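Putative cell invasion protein with MAC/Perforin domain (Bacteroides thetaiotaomicron VPI-5482, PDB 3KK7) is of unknown function but belongs to the membrane-attack complex/perforin (MACPF) family and may take part in cell invasion. Local coordinates at residues Tyr187-Phe192 with Gln206-Phe211. Residues are numbered along the deposited sequence; the frame is centred on the assembly and turned at random.
With EDO (1,2-ethanediol), chain E.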
loop_
_atom_site.group_PDB
_atom_site.type_symbol
_atom_site.label_atom_id
_atom_site.label_comp_id
_atom_site.label_asym_id
_atom_site.label_seq_id
_atom_site.Cartn_x
_atom_site.Cartn_y
_atom_site.Cartn_z
ATOM N N TYR A 187 16.944 1.309 7.225
ATOM C CA TYR A 187 17.273 1.752 5.872
ATOM C C TYR A 187 16.134 2.423 5.074
ATOM O O TYR A 187 16.198 2.531 3.836
ATOM C CB TYR A 187 17.887 0.573 5.110
ATOM C CG TYR A 187 19.183 0.145 5.753
ATOM C CD1 TYR A 187 20.378 0.808 5.458
ATOM C CD2 TYR A 187 19.213 -0.863 6.716
ATOM C CE1 TYR A 187 21.561 0.481 6.073
ATOM C CE2 TYR A 187 20.415 -1.202 7.339
ATOM C CZ TYR A 187 21.586 -0.520 6.998
ATOM O OH TYR A 187 22.788 -0.866 7.570
ATOM N N LEU A 188 15.124 2.927 5.782
ATOM C CA LEU A 188 14.046 3.641 5.131
ATOM C C LEU A 188 14.447 5.070 4.759
ATOM O O LEU A 188 15.236 5.721 5.438
ATOM C CB LEU A 188 12.789 3.649 6.000
ATOM C CG LEU A 188 12.164 2.279 6.287
ATOM C CD1 LEU A 188 11.026 2.453 7.334
ATOM C CD2 LEU A 188 11.672 1.607 4.973
ATOM N N ASP A 189 13.907 5.537 3.636
ATOM C CA ASP A 189 14.140 6.886 3.181
ATOM C C ASP A 189 13.544 7.820 4.229
ATOM O O ASP A 189 12.443 7.554 4.746
ATOM C CB ASP A 189 13.486 7.070 1.810
ATOM C CG ASP A 189 13.418 8.510 1.384
ATOM O OD1 ASP A 189 14.343 8.964 0.704
ATOM O OD2 ASP A 189 12.444 9.186 1.767
ATOM N N GLU A 190 14.245 8.896 4.565
ATOM C CA GLU A 190 13.747 9.778 5.619
ATOM C C GLU A 190 12.401 10.473 5.248
ATOM O O GLU A 190 11.590 10.757 6.123
ATOM C CB GLU A 190 14.807 10.793 6.049
ATOM C CG GLU A 190 15.220 11.694 4.930
ATOM C CD GLU A 190 16.313 12.667 5.313
ATOM O OE1 GLU A 190 16.194 13.340 6.375
ATOM O OE2 GLU A 190 17.278 12.779 4.520
ATOM N N LEU A 191 12.146 10.737 3.969
ATOM C CA LEU A 191 10.877 11.380 3.621
ATOM C C LEU A 191 9.732 10.365 3.701
ATOM O O LEU A 191 8.596 10.715 3.992
ATOM C CB LEU A 191 10.950 12.066 2.250
ATOM C CG LEU A 191 12.023 13.175 2.110
ATOM C CD1 LEU A 191 11.888 13.856 0.726
ATOM C CD2 LEU A 191 11.968 14.218 3.263
ATOM N N PHE A 192 10.023 9.095 3.465
ATOM C CA PHE A 192 9.031 8.061 3.744
ATOM C C PHE A 192 8.751 7.927 5.262
ATOM O O PHE A 192 7.598 7.762 5.662
ATOM C CB PHE A 192 9.467 6.729 3.149
ATOM C CG PHE A 192 8.580 5.595 3.508
ATOM C CD1 PHE A 192 7.359 5.449 2.895
ATOM C CD2 PHE A 192 8.967 4.669 4.469
ATOM C CE1 PHE A 192 6.511 4.371 3.250
ATOM C CE2 PHE A 192 8.160 3.607 4.804
ATOM C CZ PHE A 192 6.930 3.455 4.204
ATOM N N GLN A 206 -1.721 8.053 -0.942
ATOM C CA GLN A 206 -2.052 8.969 -2.041
ATOM C C GLN A 206 -0.792 9.507 -2.701
ATOM O O GLN A 206 -0.709 9.634 -3.909
ATOM C CB GLN A 206 -2.822 10.162 -1.537
ATOM C CG GLN A 206 -4.176 9.863 -1.051
ATOM C CD GLN A 206 -4.819 11.060 -0.321
ATOM O OE1 GLN A 206 -6.009 10.991 0.021
ATOM N NE2 GLN A 206 -4.045 12.148 -0.069
ATOM N N SER A 207 0.189 9.825 -1.883
ATOM C CA SER A 207 1.410 10.388 -2.367
ATOM C C SER A 207 2.381 9.324 -2.941
ATOM O O SER A 207 2.902 9.509 -4.050
ATOM C CB SER A 207 2.054 11.176 -1.237
ATOM O OG SER A 207 3.347 11.505 -1.646
ATOM N N TYR A 208 2.618 8.233 -2.194
ATOM C CA TYR A 208 3.561 7.190 -2.604
ATOM C C TYR A 208 2.990 6.128 -3.559
ATOM O O TYR A 208 3.718 5.616 -4.407
ATOM C CB TYR A 208 4.131 6.466 -1.375
ATOM C CG TYR A 208 5.217 7.242 -0.702
ATOM C CD1 TYR A 208 4.913 8.264 0.170
ATOM C CD2 TYR A 208 6.556 7.003 -0.989
ATOM C CE1 TYR A 208 5.912 9.014 0.782
ATOM C CE2 TYR A 208 7.563 7.750 -0.380
ATOM C CZ TYR A 208 7.222 8.748 0.494
ATOM O OH TYR A 208 8.169 9.491 1.099
ATOM N N GLY A 209 1.697 5.815 -3.441
ATOM C CA GLY A 209 1.155 4.597 -4.035
ATOM C C GLY A 209 1.066 3.486 -2.988
ATOM O O GLY A 209 1.241 3.730 -1.789
ATOM N N GLU A 210 0.832 2.257 -3.443
ATOM C CA GLU A 210 0.493 1.165 -2.550
ATOM C C GLU A 210 1.568 0.109 -2.370
ATOM O O GLU A 210 1.501 -0.677 -1.433
ATOM C CB GLU A 210 -0.801 0.495 -3.031
ATOM C CG GLU A 210 -1.979 1.484 -3.356
ATOM C CD GLU A 210 -2.026 1.839 -4.830
ATOM O OE1 GLU A 210 -0.942 1.932 -5.415
ATOM O OE2 GLU A 210 -3.112 1.985 -5.428
ATOM N N PHE A 211 2.573 0.093 -3.236
ATOM C CA PHE A 211 3.530 -1.005 -3.241
ATOM C C PHE A 211 4.969 -0.559 -3.393
ATOM O O PHE A 211 5.250 0.574 -3.813
ATOM C CB PHE A 211 3.182 -1.970 -4.356
ATOM C CG PHE A 211 1.850 -2.635 -4.170
ATOM C CD1 PHE A 211 1.722 -3.706 -3.312
ATOM C CD2 PHE A 211 0.733 -2.193 -4.866
ATOM C CE1 PHE A 211 0.496 -4.312 -3.123
ATOM C CE2 PHE A 211 -0.494 -2.804 -4.687
ATOM C CZ PHE A 211 -0.611 -3.858 -3.814
HETATM C C1 EDO E . 22.186 -2.249 10.708
HETATM O O1 EDO E . 22.597 -2.556 9.372
HETATM C C2 EDO E . 21.693 -3.518 11.391
HETATM O O2 EDO E . 22.793 -4.315 11.859
HETATM O O HOH W 1 10.565 9.210 -0.058
#
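Phe192 turns the edge of its ring onto one face of Tyr208 in a T-shaped stack, the planes at 81° and the centroids 5.5 Å apart. The touching atom is CD1 of Phe192, which lies off-centre above the tyrosine ring, 4.0 Å from CE2 of Tyr208. CG of Phe192, anti to its backbone N (chi1 174°), carries CD1 over the tyrosine face, and CB of Phe192 lies 3.7 Å from Tyr208 OH. The tyrosine, its CG anti to the carbonyl carbon (chi1 -79°), reaches back from the last turn of helix 201-208 to the first turn of helix 190-198. There Tyr208 OH donates to a water oxygen 2.7 Å away, which in turn donates to Asp189 OD2. Asp189 OD2 also caps the helix, accepting from Phe192 N at 3.0 Å through its anti lone pair and weakly from Leu191 N. The water thus links the N-cap residue to Tyr208. Before the cap, Tyr187 packs on Leu85 and Arg88 of helix 82-88, and its OH lies 2.5 Å from O1 of an ethanediol, probably from the crystallisation liquor, a hydrogen bond shorter than expected and to be read with caution. With an alanine here, the packing against Leu85 and Arg88 is likely to be lost, opening a gap beside helix 82-88. After Gly209, whose positive phi ends the helix, a classic beta bulge opposite Tyr60 leads into strand 211-218. An Asp N-cap and an edge-to-face aromatic pair thus join two consecutive helices of the MACPF domain, the second running into its antiparallel sheet.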